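Local coordinates for lipase (Rhizopus niveus, PDB 1LGY), which hydrolyses the ester bonds of triacylglycerols and their partial glycerides, with strong preference for the 1 and 3 positions, at residues V7-A12 against S230-C235; A21-T26 against I140-S145; K45-G50 against L68-Q73; P195-V200 against P219-W224. All coordinates share one frame; numbering follows the deposited sequence.

Contact 1: residues V7-A12 against S230-C235; sequences VAATTA and SNVQIC
V7 pairs with I234 where strand 6-8 adds an outermost, antiparallel strand to the central sheet of this alpha/beta-hydrolase lipase. The pair is hydrogen-bonded, and both of its backbone links are made: V7 N gives to I234 O at 3.0 Å, though bent to 136° at the hydrogen, while I234 N gives to V7 O at 2.8 Å and is much straighter. V7 O also receives a CA-H contact from Q233. The next pair, A8 with Q233, is non-hydrogen-bonded; Q233 turns its backbone the other way, to W224 on strand 221-227, and its OE1 is met by K226. One step further A9 has left the strand, yet A9 N still reaches V232 O at 2.9 Å, nearly along the C=O axis but bent at the hydrogen. This third bond closes the pairing before the chain turns into helix 11-26, whose first turn begins just beyond T10. The side chains add apolar contacts: A9 CB lies 4.0 Å from both V232 CG1 and I234 CD1. With chi1 at -59°, CG2 of V7 sits between backbone N and carbonyl carbon and presses tightly on I234 CB, 3.5 Å away.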
loop_
_atom_site.group_PDB
_atom_site.type_symbol
_atom_site.label_atom_id
_atom_site.label_comp_id
_atom_site.label_asym_id
_atom_site.label_seq_id
_atom_site.Cartn_x
_atom_site.Cartn_y
_atom_site.Cartn_z
ATOM N N VAL A 7 12.964 -7.694 -15.781
ATOM C CA VAL A 7 13.893 -6.628 -16.084
ATOM C C VAL A 7 14.580 -6.064 -14.865
ATOM O O VAL A 7 14.204 -6.369 -13.744
ATOM C CB VAL A 7 13.209 -5.444 -16.791
ATOM C CG1 VAL A 7 12.547 -5.859 -18.109
ATOM C CG2 VAL A 7 12.175 -4.874 -15.863
ATOM N N ALA A 8 15.651 -5.305 -15.051
ATOM C CA ALA A 8 16.226 -4.605 -13.926
ATOM C C ALA A 8 15.547 -3.253 -13.931
ATOM O O ALA A 8 14.999 -2.827 -14.956
ATOM C CB ALA A 8 17.685 -4.407 -14.113
ATOM N N ALA A 9 15.544 -2.554 -12.788
ATOM C CA ALA A 9 14.880 -1.273 -12.714
ATOM C C ALA A 9 15.836 -0.141 -13.000
ATOM O O ALA A 9 17.006 -0.092 -12.626
ATOM C CB ALA A 9 14.276 -1.075 -11.341
ATOM N N THR A 10 15.264 0.744 -13.794
ATOM C CA THR A 10 15.896 1.958 -14.255
ATOM C C THR A 10 16.018 2.805 -13.015
ATOM O O THR A 10 15.113 2.774 -12.185
ATOM C CB THR A 10 14.956 2.504 -15.352
ATOM O OG1 THR A 10 15.777 3.233 -16.230
ATOM C CG2 THR A 10 13.928 3.455 -14.907
ATOM N N THR A 11 17.070 3.592 -12.842
ATOM C CA THR A 11 17.232 4.270 -11.565
ATOM C C THR A 11 16.060 5.228 -11.327
ATOM O O THR A 11 15.600 5.442 -10.213
ATOM C CB THR A 11 18.602 4.985 -11.550
ATOM O OG1 THR A 11 18.478 6.185 -12.297
ATOM C CG2 THR A 11 19.701 4.160 -12.216
ATOM N N ALA A 12 15.473 5.707 -12.413
ATOM C CA ALA A 12 14.304 6.574 -12.405
ATOM C C ALA A 12 13.104 5.998 -11.682
ATOM O O ALA A 12 12.391 6.762 -11.009
ATOM C CB ALA A 12 13.914 6.858 -13.829
ATOM N N SER A 230 19.718 -0.510 -4.801
ATOM C CA SER A 230 19.434 -0.253 -6.200
ATOM C C SER A 230 19.369 -1.577 -6.961
ATOM O O SER A 230 19.194 -1.578 -8.189
ATOM C CB SER A 230 20.524 0.673 -6.800
ATOM O OG SER A 230 21.847 0.254 -6.448
ATOM N N ASN A 231 19.480 -2.726 -6.297
ATOM C CA ASN A 231 19.384 -3.937 -7.055
ATOM C C ASN A 231 17.933 -4.409 -6.941
ATOM O O ASN A 231 17.523 -5.173 -6.077
ATOM C CB ASN A 231 20.441 -4.874 -6.468
ATOM C CG ASN A 231 20.858 -6.043 -7.359
ATOM O OD1 ASN A 231 21.284 -7.105 -6.864
ATOM N ND2 ASN A 231 20.746 -5.878 -8.687
ATOM N N VAL A 232 17.120 -3.848 -7.844
ATOM C CA VAL A 232 15.692 -4.100 -7.940
ATOM C C VAL A 232 15.299 -4.780 -9.267
ATOM O O VAL A 232 15.267 -4.195 -10.360
ATOM C CB VAL A 232 15.002 -2.750 -7.777
ATOM C CG1 VAL A 232 13.516 -2.953 -7.889
ATOM C CG2 VAL A 232 15.416 -2.103 -6.458
ATOM N N GLN A 233 14.929 -6.044 -9.248
ATOM C CA GLN A 233 14.441 -6.703 -10.439
ATOM C C GLN A 233 12.946 -6.486 -10.470
ATOM O O GLN A 233 12.318 -6.398 -9.413
ATOM C CB GLN A 233 14.836 -8.083 -10.248
ATOM C CG GLN A 233 14.032 -9.173 -10.841
ATOM C CD GLN A 233 14.737 -10.485 -10.493
ATOM O OE1 GLN A 233 15.922 -10.679 -10.813
ATOM N NE2 GLN A 233 14.036 -11.406 -9.828
ATOM N N ILE A 234 12.376 -6.393 -11.672
ATOM C CA ILE A 234 10.955 -6.161 -11.846
ATOM C C ILE A 234 10.380 -7.358 -12.542
ATOM O O ILE A 234 10.877 -7.691 -13.605
ATOM C CB ILE A 234 10.665 -4.957 -12.721
ATOM C CG1 ILE A 234 11.226 -3.707 -12.100
ATOM C CG2 ILE A 234 9.150 -4.831 -12.905
ATOM C CD1 ILE A 234 10.726 -2.389 -12.758
ATOM N N CYS A 235 9.398 -8.027 -11.934
ATOM C CA CYS A 235 8.648 -9.063 -12.572
ATOM C C CYS A 235 7.421 -8.353 -13.091
ATOM O O CYS A 235 6.361 -8.228 -12.472
ATOM C CB CYS A 235 8.267 -10.097 -11.584
ATOM S SG CYS A 235 9.525 -11.358 -11.357
#

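Contact 2: residues A21-T26 against I140-S145; sequences AGIAAT and IVTGHS
A24 rests its methyl on the backbone of G143 and H144, where helix 11-26 crosses strand 138-144 just before the nucleophile elbow of the alpha/beta-hydrolase fold. The short helix and strand segments run at 71° to each other, with axes 6.9 Å apart at the closest. Van der Waals contacts come first. A24 CB lies 3.8 Å from both G143 C and H144 N, so the backbone itself forms the surface the methyl meets. Beside it, T142 CG2 is directed at the helix, 4.0 Å from I23 CG2, the two side chains crossing at about a right angle. T142 OG1, anti to its own backbone N (chi1 -158°), bonds to F173 O on the neighbouring strand.

The polar link is indirect. A water bridges helix and strand, and it gives a proton to A24 O. Around it, H144 ND1 is hydrogen-bonded to Y28 OH, and the OG of the nucleophile S145, next in the chain, to NE2 of the catalytic H257. One aromatic contact joins them: the H144 ring stacks on that of H257. On the strand side the bridging water accepts from the backbone, its oxygen 2.9 Å from H144 N.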
loop_
_atom_site.group_PDB
_atom_site.type_symbol
_atom_site.label_atom_id
_atom_site.label_comp_id
_atom_site.label_asym_id
_atom_site.label_seq_id
_atom_site.Cartn_x
_atom_site.Cartn_y
_atom_site.Cartn_z
ATOM N N ALA A 21 8.057 4.666 -0.630
ATOM C CA ALA A 21 8.330 3.964 0.583
ATOM C C ALA A 21 8.501 5.007 1.677
ATOM O O ALA A 21 7.912 4.904 2.745
ATOM C CB ALA A 21 9.578 3.197 0.383
ATOM N N GLY A 22 9.196 6.114 1.384
ATOM C CA GLY A 22 9.376 7.238 2.308
ATOM C C GLY A 22 8.079 7.901 2.777
ATOM O O GLY A 22 7.994 8.323 3.938
ATOM N N ILE A 23 7.048 7.976 1.933
ATOM C CA ILE A 23 5.787 8.544 2.331
ATOM C C ILE A 23 5.071 7.513 3.158
ATOM O O ILE A 23 4.620 7.843 4.243
ATOM C CB ILE A 23 4.968 8.923 1.088
ATOM C CG1 ILE A 23 5.729 10.041 0.317
ATOM C CG2 ILE A 23 3.587 9.389 1.515
ATOM C CD1 ILE A 23 5.030 10.795 -0.839
ATOM N N ALA A 24 5.014 6.247 2.738
ATOM C CA ALA A 24 4.449 5.201 3.592
ATOM C C ALA A 24 5.105 5.185 4.979
ATOM O O ALA A 24 4.399 4.962 5.945
ATOM C CB ALA A 24 4.650 3.863 2.943
ATOM N N ALA A 25 6.364 5.625 5.146
ATOM C CA ALA A 25 7.007 5.596 6.468
ATOM C C ALA A 25 6.584 6.654 7.446
ATOM O O ALA A 25 6.610 6.525 8.665
ATOM C CB ALA A 25 8.492 5.696 6.298
ATOM N N THR A 26 6.056 7.704 6.849
ATOM C CA THR A 26 5.565 8.842 7.592
ATOM C C THR A 26 4.354 8.503 8.398
ATOM O O THR A 26 4.136 9.113 9.436
ATOM C CB THR A 26 5.208 10.020 6.650
ATOM O OG1 THR A 26 4.085 9.666 5.845
ATOM C CG2 THR A 26 6.359 10.337 5.735
ATOM N N ILE A 140 -2.586 9.597 -5.135
ATOM C CA ILE A 140 -1.714 8.432 -4.960
ATOM C C ILE A 140 -2.075 7.719 -3.685
ATOM O O ILE A 140 -2.112 8.401 -2.692
ATOM C CB ILE A 140 -0.288 8.889 -4.920
ATOM C CG1 ILE A 140 -0.060 9.448 -6.340
ATOM C CG2 ILE A 140 0.656 7.819 -4.447
ATOM C CD1 ILE A 140 1.329 9.859 -6.819
ATOM N N VAL A 141 -2.335 6.405 -3.619
ATOM C CA VAL A 141 -2.695 5.718 -2.365
ATOM C C VAL A 141 -1.502 4.909 -1.946
ATOM O O VAL A 141 -0.899 4.262 -2.799
ATOM C CB VAL A 141 -3.872 4.770 -2.555
ATOM C CG1 VAL A 141 -4.322 4.280 -1.198
ATOM C CG2 VAL A 141 -5.022 5.493 -3.296
ATOM N N THR A 142 -1.122 4.894 -0.686
ATOM C CA THR A 142 0.067 4.141 -0.347
ATOM C C THR A 142 0.120 3.639 1.076
ATOM O O THR A 142 -0.607 4.124 1.939
ATOM C CB THR A 142 1.288 5.033 -0.675
ATOM O OG1 THR A 142 2.348 4.110 -0.826
ATOM C CG2 THR A 142 1.693 6.026 0.361
ATOM N N GLY A 143 0.975 2.638 1.301
ATOM C CA GLY A 143 1.190 2.135 2.641
ATOM C C GLY A 143 2.207 1.006 2.695
ATOM O O GLY A 143 2.601 0.416 1.703
ATOM N N HIS A 144 2.676 0.740 3.881
ATOM C CA HIS A 144 3.539 -0.384 4.195
ATOM C C HIS A 144 2.721 -1.382 5.027
ATOM O O HIS A 144 1.688 -1.040 5.622
ATOM C CB HIS A 144 4.723 0.144 4.985
ATOM C CG HIS A 144 5.646 -0.902 5.550
ATOM N ND1 HIS A 144 5.720 -1.245 6.812
ATOM C CD2 HIS A 144 6.535 -1.656 4.847
ATOM C CE1 HIS A 144 6.623 -2.172 6.922
ATOM N NE2 HIS A 144 7.106 -2.412 5.733
ATOM N N SER A 145 3.190 -2.631 4.984
ATOM C CA SER A 145 2.697 -3.750 5.751
ATOM C C SER A 145 1.200 -3.888 5.724
ATOM O O SER A 145 0.659 -3.922 4.629
ATOM C CB SER A 145 3.220 -3.573 7.154
ATOM O OG SER A 145 3.172 -4.818 7.795
HETATM O O HOH W 1 2.688 3.176 5.370
#

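Contact 3: residues K45-G50 against L68-Q73; sequences KWVPDG and LRSDKQ
A type I beta turn, V47 to G50, leads from helix 41-46 into strand 51-58 and meets the turn that leaves strand 63-70, with D49 reaching across to S70 and K72. The D49 carboxylate is gripped at both oxygens. D49 OD1 takes the hydroxyl proton of S70 OG at 2.7 Å on its syn lone pair; D49 OD2 accepts from K72 N at 3.2 Å, also on the syn side but 34° out of the carboxylate plane. D49 CG lies between its backbone N and carbonyl carbon (chi1 82°), which points the carboxylate at S70 and K72. A water bridges D49 OD2 to K72 NZ, the water oxygen 2.8 Å from K72 NZ, and supplements a long salt bridge between the same two groups; the bent K72 chain brings its ammonium group back over D49.

S70 OG, having given its proton to D49, accepts from Q73 N at 3.1 Å and from Q73 NE2 at 2.9 Å. Beneath this polar layer V47 CG2 packs 3.5 Å from Q73 NE2, and V47 CG1 meets L68 CD2 tip to tip. G50 CA sends a C-H contact to R69 O. Serine accepting from the backbone N three residues on is the ST motif, here at the end of a strand.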
loop_
_atom_site.group_PDB
_atom_site.type_symbol
_atom_site.label_atom_id
_atom_site.label_comp_id
_atom_site.label_asym_id
_atom_site.label_seq_id
_atom_site.Cartn_x
_atom_site.Cartn_y
_atom_site.Cartn_z
ATOM N N LYS A 45 11.104 15.716 3.477
ATOM C CA LYS A 45 12.029 15.238 2.475
ATOM C C LYS A 45 11.334 14.848 1.200
ATOM O O LYS A 45 11.958 14.950 0.142
ATOM C CB LYS A 45 12.796 14.001 2.936
ATOM C CG LYS A 45 13.893 13.573 1.961
ATOM C CD LYS A 45 14.501 12.168 2.132
ATOM C CE LYS A 45 15.570 12.071 1.011
ATOM N NZ LYS A 45 16.142 10.744 0.909
ATOM N N TRP A 46 10.077 14.375 1.251
ATOM C CA TRP A 46 9.457 13.894 0.045
ATOM C C TRP A 46 8.327 14.756 -0.398
ATOM O O TRP A 46 8.136 14.887 -1.599
ATOM C CB TRP A 46 9.003 12.486 0.276
ATOM C CG TRP A 46 10.198 11.559 0.307
ATOM C CD1 TRP A 46 10.594 10.969 1.485
ATOM C CD2 TRP A 46 11.000 11.209 -0.736
ATOM N NE1 TRP A 46 11.650 10.246 1.183
ATOM C CE2 TRP A 46 11.917 10.365 -0.116
ATOM C CE3 TRP A 46 11.111 11.466 -2.082
ATOM C CZ2 TRP A 46 12.955 9.764 -0.814
ATOM C CZ3 TRP A 46 12.149 10.874 -2.803
ATOM C CH2 TRP A 46 13.066 10.025 -2.175
ATOM N N VAL A 47 7.554 15.326 0.532
ATOM C CA VAL A 47 6.539 16.267 0.117
ATOM C C VAL A 47 6.508 17.481 1.013
ATOM O O VAL A 47 5.544 17.740 1.708
ATOM C CB VAL A 47 5.144 15.456 -0.049
ATOM C CG1 VAL A 47 5.032 14.422 1.007
ATOM C CG2 VAL A 47 3.945 16.385 -0.101
ATOM N N PRO A 48 7.580 18.342 0.916
ATOM C CA PRO A 48 7.786 19.574 1.700
ATOM C C PRO A 48 6.629 20.565 1.842
ATOM O O PRO A 48 6.500 21.236 2.859
ATOM C CB PRO A 48 8.981 20.221 1.063
ATOM C CG PRO A 48 8.843 19.795 -0.377
ATOM C CD PRO A 48 8.584 18.340 -0.161
ATOM N N ASP A 49 5.752 20.729 0.858
ATOM C CA ASP A 49 4.652 21.668 1.017
ATOM C C ASP A 49 3.347 20.989 1.406
ATOM O O ASP A 49 2.280 21.541 1.186
ATOM C CB ASP A 49 4.514 22.415 -0.271
ATOM C CG ASP A 49 3.728 21.687 -1.337
ATOM O OD1 ASP A 49 4.121 20.602 -1.740
ATOM O OD2 ASP A 49 2.689 22.212 -1.741
ATOM N N GLY A 50 3.365 19.828 2.046
ATOM C CA GLY A 50 2.154 19.111 2.327
ATOM C C GLY A 50 1.312 19.755 3.392
ATOM O O GLY A 50 1.789 20.230 4.424
ATOM N N LEU A 68 -3.481 13.875 2.485
ATOM C CA LEU A 68 -2.517 14.958 2.456
ATOM C C LEU A 68 -2.617 15.631 1.100
ATOM O O LEU A 68 -2.756 14.890 0.139
ATOM C CB LEU A 68 -1.161 14.325 2.685
ATOM C CG LEU A 68 0.076 15.202 2.599
ATOM C CD1 LEU A 68 0.392 15.820 3.936
ATOM C CD2 LEU A 68 1.268 14.346 2.207
ATOM N N ARG A 69 -2.643 16.954 0.925
ATOM C CA ARG A 69 -2.596 17.568 -0.408
ATOM C C ARG A 69 -1.283 18.330 -0.576
ATOM O O ARG A 69 -0.651 18.823 0.359
ATOM C CB ARG A 69 -3.763 18.508 -0.575
ATOM C CG ARG A 69 -3.949 19.037 -1.974
ATOM C CD ARG A 69 -4.950 20.128 -1.905
ATOM N NE ARG A 69 -4.375 21.288 -1.259
ATOM C CZ ARG A 69 -5.069 21.976 -0.368
ATOM N NH1 ARG A 69 -6.307 21.668 -0.032
ATOM N NH2 ARG A 69 -4.483 22.949 0.290
ATOM N N SER A 70 -0.770 18.383 -1.795
ATOM C CA SER A 70 0.505 19.031 -2.119
ATOM C C SER A 70 0.168 19.791 -3.375
ATOM O O SER A 70 -0.013 19.181 -4.439
ATOM C CB SER A 70 1.601 18.066 -2.495
ATOM O OG SER A 70 2.697 18.725 -3.115
ATOM N N ASP A 71 0.034 21.117 -3.226
ATOM C CA ASP A 71 -0.279 21.935 -4.373
ATOM C C ASP A 71 0.847 22.018 -5.383
ATOM O O ASP A 71 0.633 22.120 -6.590
ATOM C CB ASP A 71 -0.654 23.283 -3.867
ATOM C CG ASP A 71 -1.974 23.223 -3.138
ATOM O OD1 ASP A 71 -2.863 22.529 -3.601
ATOM O OD2 ASP A 71 -2.124 23.872 -2.109
ATOM N N LYS A 72 2.057 21.860 -4.851
ATOM C CA LYS A 72 3.229 21.864 -5.682
ATOM C C LYS A 72 3.241 20.683 -6.644
ATOM O O LYS A 72 3.363 20.855 -7.849
ATOM C CB LYS A 72 4.410 21.828 -4.767
ATOM C CG LYS A 72 5.642 22.221 -5.547
ATOM C CD LYS A 72 6.774 22.633 -4.611
ATOM C CE LYS A 72 6.728 24.097 -4.125
ATOM N NZ LYS A 72 5.646 24.395 -3.197
ATOM N N GLN A 73 3.094 19.467 -6.117
ATOM C CA GLN A 73 3.085 18.247 -6.914
ATOM C C GLN A 73 1.743 17.851 -7.495
ATOM O O GLN A 73 1.640 16.817 -8.170
ATOM C CB GLN A 73 3.575 17.092 -6.090
ATOM C CG GLN A 73 5.029 17.293 -5.770
ATOM C CD GLN A 73 5.395 16.509 -4.539
ATOM O OE1 GLN A 73 6.011 15.449 -4.579
ATOM N NE2 GLN A 73 4.993 17.052 -3.408
HETATM O O HOH W 2 2.957 24.920 -2.914
#

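Contact 4: residues P195-V200 against P219-W224; sequences PFQRTV and PGVESW
R198 NH2 is held by two partners: E222 OE1, 3.3 Å away in a salt bridge whose hydrogen bond is weak and bent, and a water. The guanidinium and carboxylate planes stand 67° apart. The water, its oxygen 2.7 Å from R198 NH2, also lies within hydrogen-bonding distance of G220 O. A second water lies in the guanidinium plane and accepts from NH1. A bend at chi3 (-67°) brings R198 NE 3.0 Å from P219 O, near the plane of the group. The carboxylate has a further partner, S245, at OE2; the arginine charge beside E222 would probably help keep it ionised.

Beneath lies the parallel pairing of strands 196-201 and 221-227, neighbours in the central sheet of the alpha/beta-hydrolase fold. Backbone bonds alternate: R198 is held from N to V221 O and from O by S223 N, while V221 N and V200 N reach F196 O and S223 O. On the face bearing Q197 and V221, T199 OG1 and S223 OG share a 2.8 Å hydrogen bond, and F17 of helix 11-26 covers this pair. The F196 ring packs directly against the glycine, F196 CD2 3.4 Å from G220 CA, on the side where a CB would clash. At the other end, W224 turns the edge of its ring to V200 O, with W224 CD1 3.6 Å from V200 CG2.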
loop_
_atom_site.group_PDB
_atom_site.type_symbol
_atom_site.label_atom_id
_atom_site.label_comp_id
_atom_site.label_asym_id
_atom_site.label_seq_id
_atom_site.Cartn_x
_atom_site.Cartn_y
_atom_site.Cartn_z
ATOM N N PRO A 195 -2.671 1.529 -12.134
ATOM C CA PRO A 195 -1.315 1.076 -11.830
ATOM C C PRO A 195 -1.103 0.753 -10.373
ATOM O O PRO A 195 -1.379 1.526 -9.466
ATOM C CB PRO A 195 -0.441 2.157 -12.325
ATOM C CG PRO A 195 -1.355 3.317 -12.475
ATOM C CD PRO A 195 -2.653 2.714 -12.957
ATOM N N PHE A 196 -0.674 -0.473 -10.163
ATOM C CA PHE A 196 -0.369 -0.982 -8.846
ATOM C C PHE A 196 1.053 -1.513 -8.886
ATOM O O PHE A 196 1.377 -2.401 -9.669
ATOM C CB PHE A 196 -1.399 -2.056 -8.581
ATOM C CG PHE A 196 -1.273 -2.741 -7.240
ATOM C CD1 PHE A 196 -0.848 -2.058 -6.130
ATOM C CD2 PHE A 196 -1.594 -4.087 -7.144
ATOM C CE1 PHE A 196 -0.744 -2.723 -4.904
ATOM C CE2 PHE A 196 -1.493 -4.749 -5.947
ATOM C CZ PHE A 196 -1.068 -4.065 -4.836
ATOM N N GLN A 197 1.898 -0.982 -8.024
ATOM C CA GLN A 197 3.284 -1.344 -7.938
ATOM C C GLN A 197 3.565 -1.964 -6.576
ATOM O O GLN A 197 3.592 -1.193 -5.621
ATOM C CB GLN A 197 4.109 -0.107 -8.088
ATOM C CG GLN A 197 4.039 0.617 -9.411
ATOM C CD GLN A 197 4.760 -0.125 -10.517
ATOM O OE1 GLN A 197 5.784 -0.788 -10.297
ATOM N NE2 GLN A 197 4.208 -0.012 -11.729
ATOM N N ARG A 198 3.803 -3.293 -6.421
ATOM C CA ARG A 198 4.115 -3.893 -5.154
ATOM C C ARG A 198 5.618 -4.064 -4.989
ATOM O O ARG A 198 6.189 -4.961 -5.614
ATOM C CB ARG A 198 3.528 -5.294 -4.978
ATOM C CG ARG A 198 2.105 -5.462 -5.363
ATOM C CD ARG A 198 1.635 -6.861 -5.154
ATOM N NE ARG A 198 2.264 -7.831 -6.043
ATOM C CZ ARG A 198 3.179 -8.716 -5.591
ATOM N NH1 ARG A 198 3.549 -8.712 -4.301
ATOM N NH2 ARG A 198 3.684 -9.664 -6.398
ATOM N N THR A 199 6.303 -3.233 -4.201
ATOM C CA THR A 199 7.706 -3.469 -3.910
ATOM C C THR A 199 7.782 -4.423 -2.731
ATOM O O THR A 199 6.944 -4.355 -1.831
ATOM C CB THR A 199 8.482 -2.199 -3.510
ATOM O OG1 THR A 199 8.542 -1.326 -4.622
ATOM C CG2 THR A 199 9.934 -2.517 -3.127
ATOM N N VAL A 200 8.733 -5.369 -2.775
ATOM C CA VAL A 200 9.059 -6.250 -1.653
ATOM C C VAL A 200 10.585 -6.311 -1.584
ATOM O O VAL A 200 11.289 -6.422 -2.578
ATOM C CB VAL A 200 8.440 -7.724 -1.775
ATOM C CG1 VAL A 200 7.710 -7.869 -3.078
ATOM C CG2 VAL A 200 9.495 -8.822 -1.585
ATOM N N PRO A 219 -2.183 -9.253 -7.288
ATOM C CA PRO A 219 -2.156 -8.587 -8.585
ATOM C C PRO A 219 -1.012 -7.586 -8.581
ATOM O O PRO A 219 -0.247 -7.534 -7.603
ATOM C CB PRO A 219 -3.513 -7.962 -8.655
ATOM C CG PRO A 219 -3.614 -7.422 -7.254
ATOM C CD PRO A 219 -3.215 -8.650 -6.453
ATOM N N GLY A 220 -0.904 -6.754 -9.625
ATOM C CA GLY A 220 0.090 -5.669 -9.612
ATOM C C GLY A 220 1.495 -6.087 -9.944
ATOM O O GLY A 220 1.767 -7.288 -9.849
ATOM N N VAL A 221 2.408 -5.155 -10.322
ATOM C CA VAL A 221 3.734 -5.593 -10.728
ATOM C C VAL A 221 4.759 -5.411 -9.661
ATOM O O VAL A 221 4.949 -4.401 -9.030
ATOM C CB VAL A 221 4.236 -4.933 -12.117
ATOM C CG1 VAL A 221 3.205 -3.953 -12.620
ATOM C CG2 VAL A 221 5.647 -4.380 -12.003
ATOM N N GLU A 222 5.464 -6.496 -9.540
ATOM C CA GLU A 222 6.375 -6.692 -8.471
ATOM C C GLU A 222 7.736 -6.163 -8.804
ATOM O O GLU A 222 8.237 -6.467 -9.880
ATOM C CB GLU A 222 6.348 -8.173 -8.204
ATOM C CG GLU A 222 7.539 -8.593 -7.446
ATOM C CD GLU A 222 7.522 -9.905 -6.734
ATOM O OE1 GLU A 222 6.731 -10.829 -6.957
ATOM O OE2 GLU A 222 8.409 -9.980 -5.921
ATOM N N SER A 223 8.276 -5.402 -7.828
ATOM C CA SER A 223 9.610 -4.843 -7.876
ATOM C C SER A 223 10.324 -5.267 -6.604
ATOM O O SER A 223 10.032 -4.803 -5.514
ATOM C CB SER A 223 9.498 -3.334 -7.992
ATOM O OG SER A 223 8.596 -2.726 -7.076
ATOM N N TRP A 224 11.249 -6.211 -6.759
ATOM C CA TRP A 224 11.997 -6.844 -5.691
ATOM C C TRP A 224 13.389 -6.263 -5.486
ATOM O O TRP A 224 14.237 -6.274 -6.372
ATOM C CB TRP A 224 12.088 -8.307 -6.027
ATOM C CG TRP A 224 12.654 -9.258 -4.964
ATOM C CD1 TRP A 224 12.517 -9.062 -3.609
ATOM C CD2 TRP A 224 13.333 -10.431 -5.241
ATOM N NE1 TRP A 224 13.098 -10.092 -3.042
ATOM C CE2 TRP A 224 13.594 -10.930 -3.964
ATOM C CE3 TRP A 224 13.752 -11.149 -6.372
ATOM C CZ2 TRP A 224 14.273 -12.134 -3.821
ATOM C CZ3 TRP A 224 14.429 -12.364 -6.222
ATOM C CH2 TRP A 224 14.685 -12.853 -4.942
HETATM O O HOH W 3 1.832 -9.557 -8.373
HETATM O O HOH W 4 4.740 -11.157 -4.277
#

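In the fold
From the N terminus, strand 6-8 opens contact 1, which closes only at strand 231-235 and so encloses the other three. Helix 11-26 follows and opens contact 2, closed at strand 138-144; contact 3, a short loop from the end of helix 41-46 to the end of strand 63-70, nests inside it. Contact 4 comes later, in series with contacts 2 and 3. All four reach the same mixed sheet: contact 1 at one margin, contact 3 toward the other. Contacts 1 and 4 touch through strands 231-235 and 221-227, with C235 N close to E222 O. Contacts 2 and 3 meet where I23 packs on W46 and V47.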